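Side-chain contacts in group 3 allergen SMIPP-S YvT004A06 (Sarcoptes scabiei type hominis, PDB 3H7T), which has the fold of a trypsin-like serine protease but is an inactivated paralogue, probably without proteolytic activity of its own: residues E12-G17 and P189-G194; K23-G28 and S58-K63; I53-S58 and P94-D99; N84-I89 and G218-D223; L110-E115 and T195-A200. All blocks are in the same frame, centred on the assembly; numbering follows the deposited sequence.

Contact 1. Residues E12-G17 and P189-G194; sequences EPWAVG and PAVQNG
W14 lays the pyrrole side of its indole against P189 and V191, and nearly all the apolar contact here is made by these three side chains. P189 comes up to the rim of the indole in the ring plane, its CG 3.7 Å from W14 CD1. V191 reaches in obliquely with a single methyl: CG2 lies 3.3 Å from W14 NE1, close packing for a carbon and a nitrogen, and 3.6 Å from W14 CE2. With V191 CG1 anti to the backbone N (chi1 179°), CG2 is the branch turned to the indole. A15 adds a looser touch, its CB 4.3 Å from P189 CG; alanine's single methyl suffices to reach the proline ring.

These residues belong to the two halves of the chymotrypsin fold: A15 opens strand 15-20 of the closed six-stranded barrel, whereas P189 and V191 lie on strand 189-192 of the other sheet. W14 thus fills part of the seam between the halves, where it also touches I105 and S29.

Polar contact across the seam runs through water. One water, in the plane of the indole at its edge, accepts the N-H of W14 NE1 at 3.0 Å and donates to P189 O at 3.3 Å, giving the indole nitrogen a partner where no protein atom bonds to it across the contact.

Within 12-17, a type I turn closed by A15 N to E12 O (2.9 Å) folds the chain back beneath the indole, and E12 CA covers one face, 3.7 Å above the W14 ring plane.

Contact 2. Residues K23-G28 and S58-K63; sequences KPFCGG and SYRTTK
R60 lies over the ring of F25 with the aliphatic part of its chain, its guanidinium carried on beyond. The two side chains run past each other in opposite directions. R60 CG sits above the face, 3.8 Å from the F25 centroid and 20° off the ring normal, a CH-pi contact. The chain leaves the backbone extended and then bends at chi3 (69°), turning the guanidinium back toward the root of the phenylalanine. NH1 ends 3.4 Å from F25 CD1.

The two planar groups stand almost perpendicular, 82° apart, so the guanidinium offers its edge to the phenyl ring instead of stacking on it. The cation-pi contact is consequently off-centre, R60 CZ lying 5.0 Å from the F25 centroid. One guanidinium face is covered by T61 CG2, 3.4 Å above the plane. Arginine suits this half-exposed place because its methylenes can cover an aromatic ring while its charged end stays near the surface; W125 and Y135 also touch it.

F25 stands next to C26 of the C26-C42 disulfide, in the segment that carries strand 26-30 of the trypsin-family barrel. G27 there bonds through its backbone to A186, which by the family's sequence motif probably occupies the position of the nucleophilic serine.

Contact 3. Residues I53-S58 and P94-D99; sequences IHYGSS and PIKLDD
The hydroxyl of Y55 receives the backbone N-H of K96, with 3.1 Å between Y55 OH and K96 N. At 174° the bond is almost straight. A second polar link goes through a water that lies 2.6 Å from Y55 OH and donates to P94 O at 2.7 Å. Tyrosine suits the place because its ring can be buried while its hydroxyl reaches the backbone of the loop, which makes an inverse gamma turn centred on K96.

The apolar contact is a CH-pi interaction. I95 CG2 stands almost exactly over the ring centre, 3.5 Å from the Y55 centroid and only 6° off the normal. The CG2 methyl lies anti to the backbone N of I95, which turns it toward the ring, and all six ring carbons lie at nearly equal distance from it. K96 adds the start of its side chain, with CB 3.7 Å from Y55 OH, before the amine end leads away.

Y55 closes strand 51-55 of the six-stranded barrel, flanked by strand 65-74, through T65 and V67, and by strand 15-20, through V16. The loop 94-99, which follows strand 87-91, packs on Y55 at the end of its strand and is tied by an I95 backbone bond to A33.

Contact 4. Residues N84-I89 and G218-D223; sequences NNYAVI and GYYVLD. With ZN (zinc ion), chain G.
Y220 meets Y86 along the first half of its side chain and N84 at its end. Its CG lies anti to the carbonyl carbon (chi1 -63°), which carries the ring toward both. CB lies over one face of the Y86 ring. CG is 3.6 Å from Y86 CE2, and CD1 comes closest, 3.3 Å from that same carbon. The two rings are neither stacked nor edge-to-face: their planes meet at 46°, with the Y86 and Y220 centroids 4.8 Å apart. On the other face of Y220, Y219 CD2 lies 3.3 Å above the ring centre. Tyrosine suits the place because its ring packs between these two aromatic neighbours while its hydroxyl reaches the N84 amide.

Y220 is the N-cap residue of the C-terminal helix 221-228, and the contact sets the start of that helix on the loop leading into barrel strand 87-91. By the family's sequence motif, N85 in that loop probably stands where active trypsins carry the aspartate of the catalytic triad; its amide bonds to Q41.

CE1 and CZ run beside N84 OD1 at the ring edge, and Y220 OH donates to N84 OD1 at 2.6 Å, in the carbonyl plane and on a lone pair (C=O...O 138°). Y166 OH is a second partner.

Y86 OH lies 3.2 Å from D223 CB. The carboxylate turns away to zinc, D223 OD2 lying 1.9 Å from the metal. A zinc-bound water donates to Y219 O at 2.8 Å.

Contact 5. Residues L110-E115 and T195-A200; sequences LLYDPE and TLVGVA
V197 sets its two methyls against different residues of the loop 110-115. CG1 approaches the Y112 ring obliquely, 3.5 Å from CE2 and 3.6 Å from CD2, touching one ortho-meta side of the phenol. CG2 points to the ring of P114, with 4.2 Å between V197 CG2 and P114 CG, a loose van der Waals contact. At chi1 -57° the valine has CG1 anti to its carbonyl carbon and CG2 in the position between N and C, and this rotation serves both neighbours at once. A beta-branched residue suits the place, since its two arms can divide between a flat aromatic and a compact proline.

Next comes a water that joins the two backbones. It donates to V197 O at 2.8 Å and to Y112 O at 3.1 Å, and it lies in the plane of the Y112 ring at its edge.

Outside this shell, the phenol end of Y112 is held by a hydrogen bond from its OH to Q192 OE1, on the strand next to V197. D113 forms a salt bridge with R149, and L111 pairs through its backbone with G218, fixing the loop on either side of Y112. V197 itself is positioned by a classic beta bulge in strand 195-200: V197 and G198 both face A190 of strand 189-192, part of the second barrel of the trypsin-like fold.

No direct hydrogen bond spans the two segments, so cohesion rests on apolar packing and on a water that links two acceptors unable to bond to each other directly.

Overall arrangement
Contacts 1, 2 and 3 gather round the six-stranded barrel: V16 N probably bonds to G28 O (3.0 Å) and G17 N to H54 O (2.8 Å), while contacts 2 and 3 share S58. Contact 1 also reaches the second sheet, where A190 O meets V197 N of contact 5 at 2.9 Å. Contacts 4 and 5, with centres about 11 Å apart, join through G218 O and L111 N (2.9 Å). Contacts 3 and 5 lie farther apart, about 23 Å between centres. The probable triad positions, now Q41, N85 and A186, lie at contact 4 (N85, bonded to Q41) and beside contact 2 (A186), replacements consistent with inactivation; zinc sits at the D223 end of contact 4.

Contact 1. Residues E12-G17 and P189-G194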
# COMPACT_ATOMS: atom_id res chain seq x y z
N GLU A 12 -12.69 -3.01 -5.60
CA GLU A 12 -11.59 -2.09 -5.31
C GLU A 12 -10.90 -1.66 -6.59
O GLU A 12 -9.72 -1.96 -6.79
CB GLU A 12 -10.57 -2.72 -4.34
CG GLU A 12 -11.08 -3.01 -2.95
CD GLU A 12 -11.63 -4.42 -2.80
OE1 GLU A 12 -11.12 -5.36 -3.46
OE2 GLU A 12 -12.56 -4.59 -1.99
N PRO A 13 -11.63 -0.93 -7.47
CA PRO A 13 -11.15 -0.59 -8.82
C PRO A 13 -9.93 0.32 -8.84
O PRO A 13 -9.35 0.55 -9.92
CB PRO A 13 -12.36 0.10 -9.46
CG PRO A 13 -13.18 0.58 -8.31
CD PRO A 13 -13.01 -0.45 -7.25
N TRP A 14 -9.53 0.82 -7.67
CA TRP A 14 -8.34 1.65 -7.51
C TRP A 14 -7.06 0.82 -7.36
O TRP A 14 -5.96 1.33 -7.56
CB TRP A 14 -8.49 2.58 -6.30
CG TRP A 14 -8.97 1.89 -5.05
CD1 TRP A 14 -8.20 1.27 -4.10
CD2 TRP A 14 -10.33 1.75 -4.62
NE1 TRP A 14 -8.99 0.75 -3.11
CE2 TRP A 14 -10.31 1.03 -3.40
CE3 TRP A 14 -11.56 2.16 -5.14
CZ2 TRP A 14 -11.48 0.71 -2.70
CZ3 TRP A 14 -12.72 1.84 -4.44
CH2 TRP A 14 -12.67 1.12 -3.23
N ALA A 15 -7.22 -0.46 -7.00
CA ALA A 15 -6.09 -1.34 -6.73
C ALA A 15 -5.34 -1.73 -8.00
O ALA A 15 -5.96 -2.07 -9.02
CB ALA A 15 -6.54 -2.58 -5.97
N VAL A 16 -4.02 -1.65 -7.93
CA VAL A 16 -3.15 -2.13 -8.99
C VAL A 16 -2.02 -3.02 -8.46
O VAL A 16 -1.71 -3.01 -7.26
CB VAL A 16 -2.54 -0.97 -9.84
CG1 VAL A 16 -3.64 -0.13 -10.48
CG2 VAL A 16 -1.59 -0.11 -9.03
N GLY A 17 -1.43 -3.78 -9.37
CA GLY A 17 -0.25 -4.57 -9.08
C GLY A 17 1.00 -3.83 -9.53
O GLY A 17 1.00 -3.16 -10.57
N PRO A 189 -3.64 -0.55 -0.89
CA PRO A 189 -4.44 0.59 -0.45
C PRO A 189 -5.23 0.28 0.81
O PRO A 189 -5.69 -0.86 1.01
CB PRO A 189 -5.39 0.84 -1.63
CG PRO A 189 -5.45 -0.51 -2.36
CD PRO A 189 -4.09 -1.09 -2.19
N ALA A 190 -5.37 1.28 1.68
CA ALA A 190 -6.25 1.16 2.84
C ALA A 190 -7.24 2.29 2.72
O ALA A 190 -6.84 3.45 2.67
CB ALA A 190 -5.46 1.25 4.13
N VAL A 191 -8.52 1.95 2.65
CA VAL A 191 -9.57 2.90 2.28
C VAL A 191 -10.56 3.16 3.41
O VAL A 191 -11.02 2.24 4.08
CB VAL A 191 -10.34 2.44 0.99
CG1 VAL A 191 -11.45 3.41 0.62
CG2 VAL A 191 -9.38 2.30 -0.18
N GLN A 192 -10.90 4.44 3.60
CA GLN A 192 -11.91 4.81 4.57
C GLN A 192 -12.68 6.01 4.01
O GLN A 192 -12.08 7.01 3.59
CB GLN A 192 -11.25 5.15 5.91
CG GLN A 192 -12.08 4.80 7.12
CD GLN A 192 -11.38 5.14 8.42
OE1 GLN A 192 -10.85 6.24 8.59
NE2 GLN A 192 -11.35 4.18 9.34
N ASN A 193 -14.01 5.87 3.98
CA ASN A 193 -14.91 6.88 3.42
C ASN A 193 -14.50 7.34 2.02
O ASN A 193 -14.32 8.54 1.77
CB ASN A 193 -15.04 8.08 4.37
N GLY A 194 -14.33 6.37 1.13
CA GLY A 194 -14.00 6.62 -0.27
C GLY A 194 -12.73 7.41 -0.53
O GLY A 194 -12.59 8.03 -1.59
O HOH W 1 -8.43 -1.04 -0.82

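Contact 2. Residues K23-G28 and S58-K63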
# COMPACT_ATOMS: atom_id res chain seq x y z
N LYS A 23 12.36 -8.61 -8.39
CA LYS A 23 12.14 -8.15 -7.03
C LYS A 23 10.73 -8.54 -6.54
O LYS A 23 9.90 -8.95 -7.36
CB LYS A 23 12.33 -6.63 -6.97
CG LYS A 23 13.77 -6.15 -7.21
CD LYS A 23 14.58 -6.13 -5.93
N PRO A 24 10.47 -8.43 -5.22
CA PRO A 24 9.15 -8.74 -4.66
C PRO A 24 8.00 -7.97 -5.29
O PRO A 24 8.16 -6.80 -5.64
CB PRO A 24 9.30 -8.33 -3.19
CG PRO A 24 10.74 -8.52 -2.91
CD PRO A 24 11.46 -8.13 -4.16
N PHE A 25 6.86 -8.64 -5.45
CA PHE A 25 5.61 -8.01 -5.87
C PHE A 25 5.10 -7.06 -4.78
O PHE A 25 5.32 -7.29 -3.59
CB PHE A 25 4.55 -9.08 -6.16
CG PHE A 25 3.21 -8.53 -6.58
CD1 PHE A 25 2.96 -8.21 -7.91
CD2 PHE A 25 2.18 -8.38 -5.66
CE1 PHE A 25 1.72 -7.71 -8.31
CE2 PHE A 25 0.94 -7.88 -6.03
CZ PHE A 25 0.71 -7.54 -7.36
N CYS A 26 4.44 -5.99 -5.21
CA CYS A 26 3.73 -5.07 -4.34
C CYS A 26 2.40 -4.66 -4.94
O CYS A 26 2.19 -4.79 -6.15
CB CYS A 26 4.55 -3.80 -4.13
SG CYS A 26 5.92 -4.01 -3.01
N GLY A 27 1.51 -4.17 -4.09
CA GLY A 27 0.27 -3.56 -4.54
C GLY A 27 0.46 -2.06 -4.69
O GLY A 27 1.50 -1.50 -4.33
N GLY A 28 -0.56 -1.41 -5.24
CA GLY A 28 -0.54 0.03 -5.48
C GLY A 28 -1.97 0.55 -5.57
O GLY A 28 -2.93 -0.22 -5.47
N SER A 58 -8.79 -8.73 -11.39
CA SER A 58 -8.79 -9.41 -10.08
C SER A 58 -7.55 -10.29 -9.90
O SER A 58 -7.21 -10.69 -8.77
CB SER A 58 -10.04 -10.27 -9.92
OG SER A 58 -11.23 -9.51 -10.03
N TYR A 59 -6.88 -10.61 -11.01
CA TYR A 59 -5.73 -11.49 -11.00
C TYR A 59 -4.43 -10.72 -10.84
O TYR A 59 -4.31 -9.59 -11.32
CB TYR A 59 -5.72 -12.38 -12.26
CG TYR A 59 -6.96 -13.21 -12.38
CD1 TYR A 59 -7.14 -14.35 -11.58
CD2 TYR A 59 -7.98 -12.86 -13.27
CE1 TYR A 59 -8.30 -15.11 -11.68
CE2 TYR A 59 -9.14 -13.63 -13.37
CZ TYR A 59 -9.29 -14.75 -12.58
OH TYR A 59 -10.44 -15.51 -12.68
N ARG A 60 -3.46 -11.35 -10.19
CA ARG A 60 -2.21 -10.69 -9.81
C ARG A 60 -1.35 -10.25 -10.99
O ARG A 60 -0.76 -9.16 -10.96
CB ARG A 60 -1.38 -11.58 -8.88
CG ARG A 60 -0.19 -10.86 -8.26
CD ARG A 60 0.59 -11.74 -7.30
NE ARG A 60 1.32 -12.85 -7.94
CZ ARG A 60 2.51 -12.74 -8.53
NH1 ARG A 60 3.12 -11.57 -8.62
NH2 ARG A 60 3.09 -13.83 -9.04
N THR A 61 -1.28 -11.10 -12.02
CA THR A 61 -0.33 -10.88 -13.12
C THR A 61 -0.97 -10.98 -14.51
O THR A 61 -0.30 -10.70 -15.50
CB THR A 61 0.86 -11.89 -13.07
OG1 THR A 61 0.38 -13.23 -13.21
CG2 THR A 61 1.65 -11.77 -11.78
N THR A 62 -2.24 -11.37 -14.57
CA THR A 62 -2.90 -11.65 -15.86
C THR A 62 -4.26 -10.97 -16.03
O THR A 62 -4.88 -10.51 -15.06
CB THR A 62 -3.12 -13.17 -16.06
OG1 THR A 62 -3.85 -13.70 -14.94
CG2 THR A 62 -1.80 -13.91 -16.21
N LYS A 63 -4.70 -10.90 -17.29
CA LYS A 63 -6.06 -10.49 -17.66
C LYS A 63 -6.43 -9.04 -17.41
O LYS A 63 -7.59 -8.72 -17.18
CB LYS A 63 -7.12 -11.42 -17.05
CG LYS A 63 -7.55 -12.53 -17.96
CD LYS A 63 -8.26 -13.62 -17.21
CE LYS A 63 -8.54 -14.79 -18.14
NZ LYS A 63 -8.45 -16.07 -17.41

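Contact 3. Residues I53-S58 and P94-D99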
# COMPACT_ATOMS: atom_id res chain seq x y z
N ILE A 53 2.95 -1.63 -14.10
CA ILE A 53 1.71 -1.42 -13.36
C ILE A 53 0.61 -2.25 -14.02
O ILE A 53 0.30 -2.06 -15.20
CB ILE A 53 1.30 0.08 -13.32
CG1 ILE A 53 2.32 0.89 -12.51
CG2 ILE A 53 -0.09 0.27 -12.72
CD1 ILE A 53 3.44 1.49 -13.37
N HIS A 54 0.03 -3.17 -13.25
CA HIS A 54 -1.01 -4.08 -13.74
C HIS A 54 -2.35 -3.66 -13.16
O HIS A 54 -2.53 -3.67 -11.94
CB HIS A 54 -0.66 -5.54 -13.37
CG HIS A 54 -1.70 -6.54 -13.78
ND1 HIS A 54 -1.92 -6.89 -15.09
CD2 HIS A 54 -2.56 -7.29 -13.04
CE1 HIS A 54 -2.88 -7.80 -15.15
NE2 HIS A 54 -3.28 -8.05 -13.92
N TYR A 55 -3.28 -3.28 -14.04
CA TYR A 55 -4.57 -2.72 -13.63
C TYR A 55 -5.78 -3.36 -14.32
O TYR A 55 -5.65 -3.99 -15.38
CB TYR A 55 -4.59 -1.20 -13.80
CG TYR A 55 -4.60 -0.65 -15.22
CD1 TYR A 55 -5.80 -0.44 -15.90
CD2 TYR A 55 -3.42 -0.29 -15.87
CE1 TYR A 55 -5.83 0.08 -17.18
CE2 TYR A 55 -3.43 0.23 -17.15
CZ TYR A 55 -4.64 0.43 -17.81
OH TYR A 55 -4.66 0.95 -19.08
N GLY A 56 -6.95 -3.20 -13.71
CA GLY A 56 -8.22 -3.66 -14.27
C GLY A 56 -8.47 -5.16 -14.20
O GLY A 56 -9.30 -5.68 -14.94
N SER A 57 -7.77 -5.85 -13.31
CA SER A 57 -7.93 -7.30 -13.16
C SER A 57 -7.96 -7.73 -11.69
O SER A 57 -7.26 -7.15 -10.86
CB SER A 57 -6.81 -8.03 -13.90
OG SER A 57 -6.96 -9.44 -13.79
N SER A 58 -8.79 -8.73 -11.39
CA SER A 58 -8.79 -9.41 -10.08
C SER A 58 -7.55 -10.29 -9.90
O SER A 58 -7.21 -10.69 -8.77
CB SER A 58 -10.04 -10.27 -9.92
OG SER A 58 -11.23 -9.51 -10.03
N PRO A 94 -1.09 6.81 -20.33
CA PRO A 94 -2.19 7.00 -19.38
C PRO A 94 -2.95 5.72 -19.07
O PRO A 94 -3.12 4.87 -19.94
CB PRO A 94 -3.10 8.00 -20.09
CG PRO A 94 -2.23 8.69 -21.07
CD PRO A 94 -1.27 7.64 -21.54
N ILE A 95 -3.38 5.58 -17.82
CA ILE A 95 -4.20 4.45 -17.40
C ILE A 95 -5.62 4.67 -17.90
O ILE A 95 -6.20 5.75 -17.71
CB ILE A 95 -4.18 4.30 -15.85
CG1 ILE A 95 -2.75 4.08 -15.35
CG2 ILE A 95 -5.09 3.16 -15.40
CD1 ILE A 95 -2.58 4.18 -13.84
N LYS A 96 -6.18 3.65 -18.54
CA LYS A 96 -7.53 3.74 -19.10
C LYS A 96 -8.61 3.53 -18.04
O LYS A 96 -9.05 2.40 -17.79
CB LYS A 96 -7.71 2.75 -20.26
CG LYS A 96 -6.95 3.12 -21.52
CD LYS A 96 -7.25 2.15 -22.67
CE LYS A 96 -8.59 2.45 -23.34
NZ LYS A 96 -8.99 1.37 -24.29
N LEU A 97 -9.02 4.63 -17.41
CA LEU A 97 -10.08 4.63 -16.41
C LEU A 97 -11.41 4.27 -17.07
O LEU A 97 -11.67 4.64 -18.21
CB LEU A 97 -10.19 5.99 -15.73
CG LEU A 97 -8.94 6.63 -15.10
CD1 LEU A 97 -9.27 8.04 -14.61
CD2 LEU A 97 -8.38 5.78 -13.96
N ASP A 98 -12.27 3.55 -16.34
CA ASP A 98 -13.52 3.07 -16.92
C ASP A 98 -14.69 3.01 -15.94
O ASP A 98 -15.75 2.47 -16.26
CB ASP A 98 -13.31 1.70 -17.58
CG ASP A 98 -13.06 0.59 -16.57
OD1 ASP A 98 -12.82 0.89 -15.38
OD2 ASP A 98 -13.09 -0.59 -16.98
N ASP A 99 -14.50 3.56 -14.74
CA ASP A 99 -15.52 3.55 -13.69
C ASP A 99 -16.19 2.17 -13.50
O ASP A 99 -17.40 2.07 -13.26
CB ASP A 99 -16.57 4.65 -13.93
O HOH W 2 -2.51 2.24 -19.89

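Contact 4. Residues N84-I89 and G218-D223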
# COMPACT_ATOMS: atom_id res chain seq x y z
N ASN A 84 8.66 7.29 6.10
CA ASN A 84 8.28 7.87 4.81
C ASN A 84 8.23 6.80 3.72
O ASN A 84 8.69 7.02 2.60
CB ASN A 84 9.25 8.99 4.42
CG ASN A 84 9.60 9.90 5.59
OD1 ASN A 84 8.74 10.31 6.36
ND2 ASN A 84 10.89 10.18 5.74
N ASN A 85 7.66 5.65 4.07
CA ASN A 85 7.64 4.49 3.19
C ASN A 85 6.52 4.59 2.14
O ASN A 85 5.54 3.84 2.18
CB ASN A 85 7.51 3.22 4.05
CG ASN A 85 7.56 1.93 3.25
OD1 ASN A 85 7.92 1.91 2.07
ND2 ASN A 85 7.19 0.84 3.91
N TYR A 86 6.68 5.53 1.21
CA TYR A 86 5.79 5.62 0.05
C TYR A 86 6.57 6.00 -1.20
O TYR A 86 7.64 6.62 -1.13
CB TYR A 86 4.65 6.61 0.31
CG TYR A 86 5.11 8.05 0.46
CD1 TYR A 86 4.99 8.95 -0.59
CD2 TYR A 86 5.68 8.50 1.65
CE1 TYR A 86 5.42 10.28 -0.46
CE2 TYR A 86 6.12 9.81 1.79
CZ TYR A 86 5.98 10.69 0.73
OH TYR A 86 6.40 12.00 0.86
N ALA A 87 6.04 5.59 -2.36
CA ALA A 87 6.59 6.05 -3.63
C ALA A 87 5.48 6.34 -4.61
O ALA A 87 4.42 5.71 -4.58
CB ALA A 87 7.55 5.03 -4.21
N VAL A 88 5.71 7.33 -5.47
CA VAL A 88 4.75 7.63 -6.51
C VAL A 88 5.36 7.27 -7.85
O VAL A 88 6.49 7.65 -8.17
CB VAL A 88 4.28 9.10 -6.47
CG1 VAL A 88 3.35 9.39 -7.64
CG2 VAL A 88 3.57 9.38 -5.14
N ILE A 89 4.59 6.52 -8.62
CA ILE A 89 5.01 6.06 -9.92
C ILE A 89 4.22 6.80 -10.98
O ILE A 89 2.99 6.85 -10.93
CB ILE A 89 4.82 4.53 -10.07
CG1 ILE A 89 5.62 3.78 -8.99
CG2 ILE A 89 5.23 4.06 -11.47
CD1 ILE A 89 5.24 2.29 -8.83
N GLY A 218 -2.63 10.97 4.95
CA GLY A 218 -2.89 12.33 5.45
C GLY A 218 -1.63 13.12 5.80
O GLY A 218 -1.53 14.32 5.49
N TYR A 219 -0.68 12.42 6.42
CA TYR A 219 0.58 13.01 6.88
C TYR A 219 1.45 13.48 5.71
O TYR A 219 2.29 14.38 5.85
CB TYR A 219 1.34 11.99 7.74
CG TYR A 219 2.56 12.52 8.47
CD1 TYR A 219 2.48 12.94 9.80
CD2 TYR A 219 3.80 12.60 7.83
CE1 TYR A 219 3.61 13.43 10.47
CE2 TYR A 219 4.92 13.09 8.48
CZ TYR A 219 4.82 13.50 9.80
OH TYR A 219 5.95 13.97 10.43
N TYR A 220 1.22 12.90 4.54
CA TYR A 220 2.08 13.14 3.39
C TYR A 220 1.34 13.74 2.18
O TYR A 220 1.91 13.79 1.08
CB TYR A 220 2.77 11.82 3.00
CG TYR A 220 3.70 11.27 4.06
CD1 TYR A 220 5.00 11.76 4.19
CD2 TYR A 220 3.28 10.26 4.92
CE1 TYR A 220 5.86 11.25 5.16
CE2 TYR A 220 4.15 9.73 5.89
CZ TYR A 220 5.43 10.25 6.00
OH TYR A 220 6.30 9.77 6.94
N VAL A 221 0.10 14.20 2.38
CA VAL A 221 -0.74 14.71 1.28
C VAL A 221 -0.12 15.90 0.51
O VAL A 221 -0.28 16.01 -0.70
CB VAL A 221 -2.19 15.05 1.76
CG1 VAL A 221 -2.95 15.95 0.77
CG2 VAL A 221 -2.98 13.77 2.01
N LEU A 222 0.58 16.77 1.24
CA LEU A 222 1.31 17.89 0.63
C LEU A 222 2.42 17.39 -0.28
O LEU A 222 2.63 17.91 -1.37
CB LEU A 222 1.93 18.79 1.71
CG LEU A 222 1.05 19.43 2.78
CD1 LEU A 222 1.92 19.94 3.91
CD2 LEU A 222 0.18 20.54 2.20
N ASP A 223 3.14 16.37 0.19
CA ASP A 223 4.18 15.74 -0.61
C ASP A 223 3.60 15.07 -1.85
O ASP A 223 4.15 15.24 -2.95
CB ASP A 223 4.96 14.74 0.23
CG ASP A 223 5.66 15.38 1.40
OD1 ASP A 223 6.72 15.99 1.19
OD2 ASP A 223 5.13 15.29 2.53
ZN ZN G . 6.14 15.85 4.07
O HOH W 3 4.83 15.49 5.46

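Contact 5. Residues L110-E115 and T195-A200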
# COMPACT_ATOMS: atom_id res chain seq x y z
N LEU A 110 -5.84 16.88 4.89
CA LEU A 110 -4.52 17.03 5.49
C LEU A 110 -4.47 16.45 6.90
O LEU A 110 -5.35 16.72 7.72
CB LEU A 110 -4.08 18.49 5.51
CG LEU A 110 -2.74 18.80 6.19
CD1 LEU A 110 -1.55 18.26 5.39
CD2 LEU A 110 -2.60 20.29 6.43
N LEU A 111 -3.43 15.66 7.15
CA LEU A 111 -3.18 15.04 8.45
C LEU A 111 -4.30 14.12 8.95
O LEU A 111 -4.39 13.85 10.15
CB LEU A 111 -2.78 16.09 9.49
CG LEU A 111 -1.41 16.75 9.32
CD1 LEU A 111 -1.27 17.95 10.25
CD2 LEU A 111 -0.27 15.76 9.56
N TYR A 112 -5.12 13.61 8.04
CA TYR A 112 -6.13 12.62 8.40
C TYR A 112 -5.50 11.47 9.20
O TYR A 112 -4.42 10.98 8.85
CB TYR A 112 -6.85 12.06 7.16
CG TYR A 112 -8.02 11.18 7.53
CD1 TYR A 112 -9.28 11.72 7.76
CD2 TYR A 112 -7.86 9.80 7.68
CE1 TYR A 112 -10.36 10.92 8.12
CE2 TYR A 112 -8.92 8.98 8.04
CZ TYR A 112 -10.17 9.54 8.25
OH TYR A 112 -11.23 8.74 8.60
N ASP A 113 -6.16 11.07 10.28
CA ASP A 113 -5.64 10.02 11.15
C ASP A 113 -6.78 9.11 11.57
O ASP A 113 -7.63 9.52 12.37
CB ASP A 113 -4.93 10.63 12.37
CG ASP A 113 -4.00 9.63 13.10
OD1 ASP A 113 -3.79 8.50 12.60
OD2 ASP A 113 -3.48 9.99 14.17
N PRO A 114 -6.83 7.87 11.03
CA PRO A 114 -7.96 6.98 11.31
C PRO A 114 -8.11 6.72 12.80
O PRO A 114 -7.13 6.44 13.49
CB PRO A 114 -7.58 5.67 10.59
CG PRO A 114 -6.45 6.00 9.69
CD PRO A 114 -5.76 7.19 10.28
N GLU A 115 -9.35 6.81 13.29
CA GLU A 115 -9.63 6.66 14.72
C GLU A 115 -9.54 5.20 15.13
O GLU A 115 -9.99 4.33 14.38
CB GLU A 115 -11.02 7.21 15.06
CG GLU A 115 -11.21 8.69 14.77
CD GLU A 115 -12.34 9.30 15.57
N THR A 195 -11.79 7.39 0.42
CA THR A 195 -10.49 8.03 0.22
C THR A 195 -9.36 7.10 0.66
O THR A 195 -9.58 6.20 1.46
CB THR A 195 -10.37 9.40 0.95
OG1 THR A 195 -10.10 9.19 2.34
CG2 THR A 195 -11.63 10.26 0.78
N LEU A 196 -8.17 7.32 0.12
CA LEU A 196 -6.99 6.51 0.45
C LEU A 196 -6.31 6.99 1.74
O LEU A 196 -5.51 7.93 1.72
CB LEU A 196 -6.00 6.55 -0.71
CG LEU A 196 -4.79 5.62 -0.58
CD1 LEU A 196 -5.22 4.17 -0.82
CD2 LEU A 196 -3.72 6.02 -1.57
N VAL A 197 -6.61 6.33 2.86
CA VAL A 197 -6.07 6.80 4.15
C VAL A 197 -4.73 6.16 4.53
O VAL A 197 -3.99 6.69 5.37
CB VAL A 197 -7.09 6.67 5.32
CG1 VAL A 197 -8.37 7.42 4.99
CG2 VAL A 197 -7.40 5.21 5.63
N GLY A 198 -4.44 5.01 3.92
CA GLY A 198 -3.22 4.30 4.20
C GLY A 198 -2.62 3.58 3.01
O GLY A 198 -3.30 3.29 2.02
N VAL A 199 -1.32 3.33 3.11
CA VAL A 199 -0.61 2.49 2.15
C VAL A 199 0.17 1.45 2.94
O VAL A 199 1.05 1.81 3.73
CB VAL A 199 0.36 3.31 1.24
CG1 VAL A 199 1.14 2.39 0.31
CG2 VAL A 199 -0.42 4.36 0.42
N ALA A 200 -0.12 0.17 2.71
CA ALA A 200 0.48 -0.90 3.52
C ALA A 200 2.00 -0.93 3.48
O ALA A 200 2.62 -0.75 2.43
CB ALA A 200 -0.10 -2.27 3.13
O HOH W 4 -4.39 9.25 6.32